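Local coordinates for protein uronate dehydrogenase (Agrobacterium tumefaciens, PDB 3RFX) that catalyses the NAD-dependent oxidation of hexuronic acids such as D-galacturonate and D-glucuronate, and is held here as an active-site mutant with NAD bound, at residues 182-187 / 226-231; 3-8 / 27-32; 155-160 / 195-200. The protein carries 1 engineered substitution. All blocks are in the same frame, centred on the assembly; numbering follows the deposited sequence.

Helix 182-194 connects all three contacts. Its first turn makes contact 1, and the loop that follows its last turn makes contact 3, so along the chain these two cross; their centres are 21 Å apart. Contact 2 closes earlier in the sequence, yet the same helix reaches it: Phe-193 lies against Met-3 and Leu-6. It pairs strands 5-9 and 30-34; contact 3, on the same sheet and 19 Å away between centres, lies where strand 158-163 meets the lead-in to edge strand 202-205. Contact 2 lies near the cofactor without touching it there: the side chain of Val-8 is about 9 Å from NAD. Helix 14-22 carries residues that pack on His-182 and Phe-185.

Contact 1: 182-187 / 226-231; sequences HDDFVS and PKDNAE. With PO4 (phosphate ion), chain F.
Asp-184 reaches out from the first turn of helix 182-194 and holds two consecutive backbone amides of the loop, those of Lys-227 and Asp-228. Its CG lies anti to the carbonyl carbon (chi1 -74°), which carries the carboxylate out to them. The hydrogen bond from Lys-227 N to Asp-184 OD1 is 2.8 Å long and nearly straight (173°), although it arrives on the syn side well out of the carboxylate plane. Asp-228 N donates to the syn lone pair of Asp-184 OD2 over 3.0 Å, and Ser-207 OG is a second partner of that oxygen. With both oxygens engaged, the carboxylate can hardly rotate.

Pro-226 CB rests against the carboxylate, 3.5 Å from Asp-184 CG.

Three acidic groups gather here. Asp-228 OD2 lies 3.8 Å from Asp-184 OD2, closeness that the donors around them probably offset. Ser-181 OG is bonded to Asp-228 OD2, and Arg-22 pairs with Asp-183 OD1. One water bridges Asp-183 OD2 and Asp-228 OD1, donating to each.

On another side of the helix, His-182 ND1 donates in the ring plane to O1 of a phosphate ion, 2.6 Å away. The ion, probably from the crystallisation liquor, is also held by Arg-22.

Further along the loop, Asn-229 OD1 accepts from Glu-231 N in an Asx turn. The Asp-184 carboxylate, helped by the bridging water, pins the loop beyond strand 202-205 to the helix preceding that strand, the Rossmann-fold sheet's edge within this chain.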
loop_
_atom_site.group_PDB
_atom_site.type_symbol
_atom_site.label_atom_id
_atom_site.label_comp_id
_atom_site.label_asym_id
_atom_site.label_seq_id
_atom_site.Cartn_x
_atom_site.Cartn_y
_atom_site.Cartn_z
ATOM N N HIS A 182 -13.879 5.170 30.801
ATOM C CA HIS A 182 -14.560 6.453 30.936
ATOM C C HIS A 182 -13.572 7.608 30.813
ATOM O O HIS A 182 -13.822 8.565 30.071
ATOM C CB HIS A 182 -15.312 6.535 32.267
ATOM C CG HIS A 182 -16.465 5.591 32.360
ATOM N ND1 HIS A 182 -17.036 5.229 33.561
ATOM C CD2 HIS A 182 -17.148 4.923 31.401
ATOM C CE1 HIS A 182 -18.029 4.389 33.337
ATOM N NE2 HIS A 182 -18.119 4.186 32.036
ATOM N N ASP A 183 -12.450 7.513 31.520
ATOM C CA ASP A 183 -11.424 8.555 31.463
ATOM C C ASP A 183 -10.954 8.831 30.036
ATOM O O ASP A 183 -10.762 9.989 29.654
ATOM C CB ASP A 183 -10.207 8.187 32.311
ATOM C CG ASP A 183 -10.414 8.451 33.794
ATOM O OD1 ASP A 183 -11.455 9.026 34.176
ATOM O OD2 ASP A 183 -9.517 8.081 34.575
ATOM N N ASP A 184 -10.729 7.774 29.260
ATOM C CA ASP A 184 -10.214 7.953 27.895
ATOM C C ASP A 184 -11.265 8.499 26.933
ATOM O O ASP A 184 -10.938 9.241 26.010
ATOM C CB ASP A 184 -9.582 6.655 27.359
ATOM C CG ASP A 184 -8.230 6.360 27.994
ATOM O OD1 ASP A 184 -7.552 7.306 28.438
ATOM O OD2 ASP A 184 -7.827 5.179 28.043
ATOM N N PHE A 185 -12.534 8.155 27.146
ATOM C CA PHE A 185 -13.586 8.707 26.301
ATOM C C PHE A 185 -13.760 10.192 26.642
ATOM O O PHE A 185 -13.904 11.033 25.757
ATOM C CB PHE A 185 -14.898 7.929 26.467
ATOM C CG PHE A 185 -15.907 8.189 25.383
ATOM C CD1 PHE A 185 -15.627 9.058 24.331
ATOM C CD2 PHE A 185 -17.141 7.566 25.411
ATOM C CE1 PHE A 185 -16.557 9.298 23.343
ATOM C CE2 PHE A 185 -18.082 7.804 24.420
ATOM C CZ PHE A 185 -17.788 8.673 23.383
ATOM N N VAL A 186 -13.707 10.515 27.929
ATOM C CA VAL A 186 -13.787 11.910 28.347
ATOM C C VAL A 186 -12.646 12.737 27.746
ATOM O O VAL A 186 -12.878 13.815 27.200
ATOM C CB VAL A 186 -13.813 12.049 29.875
ATOM C CG1 VAL A 186 -13.678 13.525 30.282
ATOM C CG2 VAL A 186 -15.115 11.455 30.415
ATOM N N SER A 187 -11.420 12.234 27.832
ATOM C CA SER A 187 -10.291 12.974 27.280
ATOM C C SER A 187 -10.389 13.094 25.759
ATOM O O SER A 187 -9.966 14.101 25.185
ATOM C CB SER A 187 -8.954 12.359 27.702
ATOM O OG SER A 187 -8.797 11.076 27.131
ATOM N N PRO A 226 -4.828 7.871 24.499
ATOM C CA PRO A 226 -5.482 7.267 25.670
ATOM C C PRO A 226 -4.455 6.756 26.680
ATOM O O PRO A 226 -3.339 6.413 26.294
ATOM C CB PRO A 226 -6.296 6.111 25.077
ATOM C CG PRO A 226 -5.708 5.854 23.728
ATOM C CD PRO A 226 -5.111 7.148 23.248
ATOM N N LYS A 227 -4.827 6.706 27.957
ATOM C CA LYS A 227 -3.877 6.389 29.020
ATOM C C LYS A 227 -4.159 5.057 29.726
ATOM O O LYS A 227 -3.265 4.479 30.340
ATOM C CB LYS A 227 -3.848 7.516 30.062
ATOM C CG LYS A 227 -3.465 8.878 29.497
ATOM C CD LYS A 227 -2.096 8.820 28.829
ATOM C CE LYS A 227 -1.754 10.132 28.124
ATOM N NZ LYS A 227 -0.406 10.062 27.500
ATOM N N ASP A 228 -5.391 4.573 29.655
ATOM C CA ASP A 228 -5.724 3.330 30.359
ATOM C C ASP A 228 -5.387 2.117 29.494
ATOM O O ASP A 228 -5.206 2.252 28.288
ATOM C CB ASP A 228 -7.185 3.336 30.783
ATOM C CG ASP A 228 -7.460 4.363 31.880
ATOM O OD1 ASP A 228 -6.667 4.426 32.845
ATOM O OD2 ASP A 228 -8.455 5.106 31.780
ATOM N N ASN A 229 -5.289 0.941 30.110
ATOM C CA ASN A 229 -4.827 -0.250 29.397
ATOM C C ASN A 229 -5.547 -1.470 29.963
ATOM O O ASN A 229 -5.351 -1.826 31.133
ATOM C CB ASN A 229 -3.318 -0.391 29.587
ATOM C CG ASN A 229 -2.706 -1.500 28.738
ATOM O OD1 ASN A 229 -3.405 -2.353 28.187
ATOM N ND2 ASN A 229 -1.384 -1.479 28.628
ATOM N N ALA A 230 -6.371 -2.101 29.137
ATOM C CA ALA A 230 -7.174 -3.237 29.576
ATOM C C ALA A 230 -6.311 -4.425 30.010
ATOM O O ALA A 230 -6.762 -5.291 30.767
ATOM C CB ALA A 230 -8.132 -3.655 28.468
ATOM N N GLU A 231 -5.071 -4.466 29.537
ATOM C CA GLU A 231 -4.194 -5.598 29.828
ATOM C C GLU A 231 -4.019 -5.796 31.338
ATOM O O GLU A 231 -3.799 -6.919 31.811
ATOM C CB GLU A 231 -2.837 -5.412 29.143
ATOM C CG GLU A 231 -1.924 -6.628 29.205
ATOM C CD GLU A 231 -2.462 -7.845 28.458
ATOM O OE1 GLU A 231 -3.322 -7.702 27.548
ATOM O OE2 GLU A 231 -1.997 -8.963 28.782
HETATM P P PO4 F . -16.735 7.172 36.545
HETATM O O1 PO4 F . -16.019 6.033 35.858
HETATM O O2 PO4 F . -15.891 7.672 37.692
HETATM O O3 PO4 F . -16.957 8.300 35.568
HETATM O O4 PO4 F . -18.070 6.689 37.061
HETATM O O HOH W 1 -9.804 4.642 34.295
HETATM O O HOH W 2 -6.852 7.310 33.723
#

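Contact 2: 3-8 / 27-32; sequences MKRLLV and AEILRL
Arg-31 lies across its neighbours on strand 5-8. Its CB is 4.0 Å from Leu-6 O, the carbonyl that accepts from Arg-31 N. CG then passes 4.0 Å from Leu-7 CD1, and CD stays beside the same methyl. At chi3 (-64°) the chain bends, which lays the guanidinium over the side chain of Arg-5: CZ stands 3.6 Å from Arg-5 CD, a carbon sitting over one face of the group. The tip, Arg-31 NH2, comes 3.2 Å from Arg-5 NE, above the Arg-5 guanidinium, with the two planes 38° apart. Both are donors, so this is no hydrogen bond; Glu-46 bridges the two, Arg-31 NE on OE1 and Arg-5 NH2 on OE2, and probably offsets the repulsion. Arg-31 NH1 reaches the carbonyls of Met-61 and Ala-63.

Under this pair run the two parallel strands of the beta-alpha-beta unit whose helix is 14-22, as expected at the start of a Rossmann fold that binds NAD. Arg-31 O accepts from Val-8 N at 2.8 Å.

The opposite face carries apolar side chains, among them Leu-6, Val-8, Leu-30 and Leu-32. Leu-6 CD2 touches Leu-30 CD1 at 3.8 Å, the two side chains lying alongside and pointing the same way. Val-8 CB meets Leu-32 CD1 at 3.8 Å.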
loop_
_atom_site.group_PDB
_atom_site.type_symbol
_atom_site.label_atom_id
_atom_site.label_comp_id
_atom_site.label_asym_id
_atom_site.label_seq_id
_atom_site.Cartn_x
_atom_site.Cartn_y
_atom_site.Cartn_z
ATOM N N MET A 3 -17.039 26.113 26.616
ATOM C CA MET A 3 -18.160 26.600 25.812
ATOM C C MET A 3 -19.362 26.982 26.678
ATOM O O MET A 3 -19.446 26.591 27.840
ATOM C CB MET A 3 -18.563 25.563 24.751
ATOM C CG MET A 3 -19.258 24.313 25.284
ATOM S SD MET A 3 -19.501 23.039 24.007
ATOM C CE MET A 3 -17.857 22.324 23.942
ATOM N N LYS A 4 -20.294 27.746 26.120
ATOM C CA LYS A 4 -21.466 28.158 26.895
ATOM C C LYS A 4 -22.445 27.018 27.147
ATOM O O LYS A 4 -22.897 26.819 28.277
ATOM C CB LYS A 4 -22.219 29.307 26.225
ATOM C CG LYS A 4 -23.455 29.730 27.020
ATOM C CD LYS A 4 -24.233 30.845 26.339
ATOM C CE LYS A 4 -25.476 31.198 27.143
ATOM N NZ LYS A 4 -26.312 32.222 26.457
ATOM N N ARG A 5 -22.796 26.293 26.092
ATOM C CA ARG A 5 -23.770 25.214 26.220
ATOM C C ARG A 5 -23.372 23.975 25.420
ATOM O O ARG A 5 -23.145 24.044 24.212
ATOM C CB ARG A 5 -25.163 25.687 25.802
ATOM C CG ARG A 5 -26.241 24.623 25.953
ATOM C CD ARG A 5 -27.616 25.124 25.522
ATOM N NE ARG A 5 -28.236 25.999 26.521
ATOM C CZ ARG A 5 -28.317 27.325 26.422
ATOM N NH1 ARG A 5 -27.815 27.958 25.364
ATOM N NH2 ARG A 5 -28.909 28.021 27.384
ATOM N N LEU A 6 -23.294 22.844 26.112
ATOM C CA LEU A 6 -23.007 21.563 25.478
ATOM C C LEU A 6 -24.241 20.682 25.558
ATOM O O LEU A 6 -24.820 20.520 26.630
ATOM C CB LEU A 6 -21.839 20.876 26.188
ATOM C CG LEU A 6 -21.538 19.435 25.758
ATOM C CD1 LEU A 6 -21.198 19.382 24.266
ATOM C CD2 LEU A 6 -20.411 18.850 26.607
ATOM N N LEU A 7 -24.655 20.128 24.423
ATOM C CA LEU A 7 -25.748 19.169 24.388
ATOM C C LEU A 7 -25.217 17.734 24.532
ATOM O O LEU A 7 -24.269 17.343 23.845
ATOM C CB LEU A 7 -26.522 19.291 23.077
ATOM C CG LEU A 7 -27.622 18.265 22.767
ATOM C CD1 LEU A 7 -28.784 18.348 23.758
ATOM C CD2 LEU A 7 -28.134 18.440 21.344
ATOM N N VAL A 8 -25.825 16.963 25.432
ATOM C CA VAL A 8 -25.596 15.516 25.485
ATOM C C VAL A 8 -26.914 14.791 25.236
ATOM O O VAL A 8 -27.836 14.875 26.053
ATOM C CB VAL A 8 -25.024 15.062 26.844
ATOM C CG1 VAL A 8 -24.771 13.551 26.841
ATOM C CG2 VAL A 8 -23.746 15.819 27.176
ATOM N N ALA A 27 -18.654 23.037 30.002
ATOM C CA ALA A 27 -19.560 24.093 29.570
ATOM C C ALA A 27 -20.241 24.774 30.748
ATOM O O ALA A 27 -20.435 24.168 31.800
ATOM C CB ALA A 27 -20.595 23.539 28.616
ATOM N N GLU A 28 -20.601 26.040 30.569
ATOM C CA GLU A 28 -21.322 26.766 31.604
ATOM C C GLU A 28 -22.664 26.096 31.857
ATOM O O GLU A 28 -23.099 25.960 33.003
ATOM C CB GLU A 28 -21.503 28.236 31.201
ATOM C CG GLU A 28 -20.184 28.992 31.115
ATOM C CD GLU A 28 -20.349 30.447 30.697
ATOM O OE1 GLU A 28 -21.413 30.804 30.143
ATOM O OE2 GLU A 28 -19.403 31.234 30.920
ATOM N N ILE A 29 -23.309 25.665 30.778
ATOM C CA ILE A 29 -24.585 24.974 30.859
ATOM C C ILE A 29 -24.548 23.636 30.130
ATOM O O ILE A 29 -24.117 23.554 28.981
ATOM C CB ILE A 29 -25.703 25.812 30.238
ATOM C CG1 ILE A 29 -25.854 27.134 30.995
ATOM C CG2 ILE A 29 -27.016 25.027 30.222
ATOM C CD1 ILE A 29 -26.597 28.194 30.205
ATOM N N LEU A 30 -25.015 22.587 30.796
ATOM C CA LEU A 30 -25.123 21.288 30.161
ATOM C C LEU A 30 -26.586 21.006 29.860
ATOM O O LEU A 30 -27.418 20.973 30.767
ATOM C CB LEU A 30 -24.558 20.206 31.084
ATOM C CG LEU A 30 -24.004 18.933 30.448
ATOM C CD1 LEU A 30 -22.860 19.270 29.507
ATOM C CD2 LEU A 30 -23.531 17.979 31.544
ATOM N N ARG A 31 -26.912 20.822 28.585
ATOM C CA ARG A 31 -28.262 20.440 28.215
ATOM C C ARG A 31 -28.313 18.940 27.969
ATOM O O ARG A 31 -27.602 18.423 27.108
ATOM C CB ARG A 31 -28.743 21.194 26.974
ATOM C CG ARG A 31 -30.142 20.807 26.536
ATOM C CD ARG A 31 -30.608 21.640 25.354
ATOM N NE ARG A 31 -30.721 23.055 25.701
ATOM C CZ ARG A 31 -31.001 24.012 24.821
ATOM N NH1 ARG A 31 -31.180 23.705 23.543
ATOM N NH2 ARG A 31 -31.087 25.276 25.216
ATOM N N LEU A 32 -29.152 18.255 28.740
ATOM C CA LEU A 32 -29.319 16.808 28.641
ATOM C C LEU A 32 -30.625 16.486 27.940
ATOM O O LEU A 32 -31.662 17.093 28.227
ATOM C CB LEU A 32 -29.319 16.162 30.037
ATOM C CG LEU A 32 -28.071 16.225 30.920
ATOM C CD1 LEU A 32 -26.791 16.076 30.088
ATOM C CD2 LEU A 32 -28.030 17.508 31.737
#

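Contact 3: 155-160 / 195-200; sequences GQETAL and APVLGC
Glu-157 sends its carboxylate to the backbone of Leu-198 and Gly-199 through a chain whose CG stands opposite the carbonyl carbon (chi1 -62°) and which then runs straight on. In Leu-198 CG is anti to the backbone N (chi1 178°), and the turn at chi2 (73°) sets CD2 against the strand backbone.

The carboxylate is the main polar anchor. OE2 accepts twice: from Leu-198 N at 2.8 Å and from Gly-199 N at 2.9 Å. The second bond is nearly straight. Both amides approach from the same face of the carboxylate and clearly out of its plane, so one oxygen clasps the bend of the loop. Gly-199 has positive phi at this bend, with backbone angles that call for glycine. The other oxygen, OE1, pairs with Arg-105, and a water donates to it and to Pro-196 O, tying the loop in a second place.

Past the glutamate the backbones meet directly. Thr-158 N donates to Gly-199 O over 3.2 Å, in the carbonyl plane, and Cys-200 CA comes 3.2 Å from Thr-158 O in a CA-H...O contact. The apolar groups follow on: Leu-198 CD2 sits 4.2 Å from Ala-159 CB, and Cys-200 SG is 4.0 Å from Leu-160 CD1.

The loop thus comes off helix 182-194 and is guided alongside strand 158-163 just before it becomes strand 202-205, whose Val-203 continues the backbone pairing with Leu-160. Strand 105-111 flanks strand 158-163 across from strand 202-205. Helix 135-154 packs on Thr-158, Leu-160 and Cys-200, while Tyr-95 of helix 80-100 hydrogen-bonds Thr-158 OG1.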
loop_
_atom_site.group_PDB
_atom_site.type_symbol
_atom_site.label_atom_id
_atom_site.label_comp_id
_atom_site.label_asym_id
_atom_site.label_seq_id
_atom_site.Cartn_x
_atom_site.Cartn_y
_atom_site.Cartn_z
ATOM N N GLY A 155 -19.394 21.716 5.514
ATOM C CA GLY A 155 -18.305 21.942 6.447
ATOM C C GLY A 155 -18.615 21.569 7.892
ATOM O O GLY A 155 -17.836 21.864 8.801
ATOM N N GLN A 156 -19.759 20.935 8.118
ATOM C CA GLN A 156 -20.104 20.447 9.458
ATOM C C GLN A 156 -19.036 19.441 9.923
ATOM O O GLN A 156 -18.745 18.486 9.209
ATOM C CB GLN A 156 -21.478 19.772 9.419
ATOM C CG GLN A 156 -21.845 18.978 10.686
ATOM C CD GLN A 156 -22.139 19.867 11.878
ATOM O OE1 GLN A 156 -23.053 20.691 11.827
ATOM N NE2 GLN A 156 -21.370 19.704 12.959
ATOM N N GLU A 157 -18.453 19.658 11.099
ATOM C CA GLU A 157 -17.402 18.772 11.604
ATOM C C GLU A 157 -17.932 17.769 12.629
ATOM O O GLU A 157 -18.723 18.119 13.512
ATOM C CB GLU A 157 -16.257 19.584 12.219
ATOM C CG GLU A 157 -15.563 20.515 11.215
ATOM C CD GLU A 157 -14.377 21.242 11.827
ATOM O OE1 GLU A 157 -14.598 22.144 12.658
ATOM O OE2 GLU A 157 -13.226 20.896 11.499
ATOM N N THR A 158 -17.474 16.526 12.507
ATOM C CA THR A 158 -17.957 15.426 13.348
ATOM C C THR A 158 -16.792 14.479 13.626
ATOM O O THR A 158 -16.040 14.138 12.712
ATOM C CB THR A 158 -19.048 14.596 12.613
ATOM O OG1 THR A 158 -20.163 15.427 12.249
ATOM C CG2 THR A 158 -19.537 13.412 13.477
ATOM N N ALA A 159 -16.635 14.057 14.873
ATOM C CA ALA A 159 -15.742 12.937 15.183
ATOM C C ALA A 159 -16.574 11.661 15.146
ATOM O O ALA A 159 -17.529 11.529 15.906
ATOM C CB ALA A 159 -15.115 13.113 16.567
ATOM N N LEU A 160 -16.223 10.733 14.260
ATOM C CA LEU A 160 -16.960 9.471 14.142
ATOM C C LEU A 160 -16.325 8.428 15.058
ATOM O O LEU A 160 -15.387 7.726 14.669
ATOM C CB LEU A 160 -16.944 8.979 12.695
ATOM C CG LEU A 160 -17.462 9.982 11.658
ATOM C CD1 LEU A 160 -17.216 9.456 10.253
ATOM C CD2 LEU A 160 -18.945 10.277 11.894
ATOM N N ALA A 195 -9.780 21.151 19.363
ATOM C CA ALA A 195 -9.046 21.246 18.099
ATOM C C ALA A 195 -9.512 22.414 17.223
ATOM O O ALA A 195 -10.692 22.545 16.939
ATOM C CB ALA A 195 -9.153 19.934 17.320
ATOM N N PRO A 196 -8.574 23.255 16.770
ATOM C CA PRO A 196 -8.976 24.321 15.842
ATOM C C PRO A 196 -9.653 23.725 14.609
ATOM O O PRO A 196 -10.711 24.197 14.194
ATOM C CB PRO A 196 -7.646 24.977 15.463
ATOM C CG PRO A 196 -6.761 24.745 16.654
ATOM C CD PRO A 196 -7.170 23.374 17.197
ATOM N N VAL A 197 -9.060 22.669 14.056
ATOM C CA VAL A 197 -9.603 22.005 12.876
ATOM C C VAL A 197 -9.750 20.499 13.138
ATOM O O VAL A 197 -8.817 19.849 13.605
ATOM C CB VAL A 197 -8.697 22.224 11.644
ATOM C CG1 VAL A 197 -9.237 21.475 10.442
ATOM C CG2 VAL A 197 -8.568 23.720 11.330
ATOM N N LEU A 198 -10.925 19.959 12.844
ATOM C CA LEU A 198 -11.212 18.546 13.125
ATOM C C LEU A 198 -11.413 17.747 11.848
ATOM O O LEU A 198 -10.797 16.695 11.661
ATOM C CB LEU A 198 -12.461 18.398 14.009
ATOM C CG LEU A 198 -12.820 16.929 14.284
ATOM C CD1 LEU A 198 -11.816 16.368 15.264
ATOM C CD2 LEU A 198 -14.235 16.784 14.827
ATOM N N GLY A 199 -12.285 18.243 10.977
ATOM C CA GLY A 199 -12.685 17.505 9.791
ATOM C C GLY A 199 -13.806 16.534 10.124
ATOM O O GLY A 199 -14.669 16.843 10.951
ATOM N N CYS A 200 -13.799 15.363 9.490
ATOM C CA CYS A 200 -14.785 14.323 9.793
ATOM C C CYS A 200 -14.080 12.971 9.982
ATOM O O CYS A 200 -14.353 12.020 9.256
ATOM C CB CYS A 200 -15.813 14.221 8.661
ATOM S SG CYS A 200 -17.315 13.231 9.035
HETATM O O HOH W 3 -12.807 24.277 12.304
#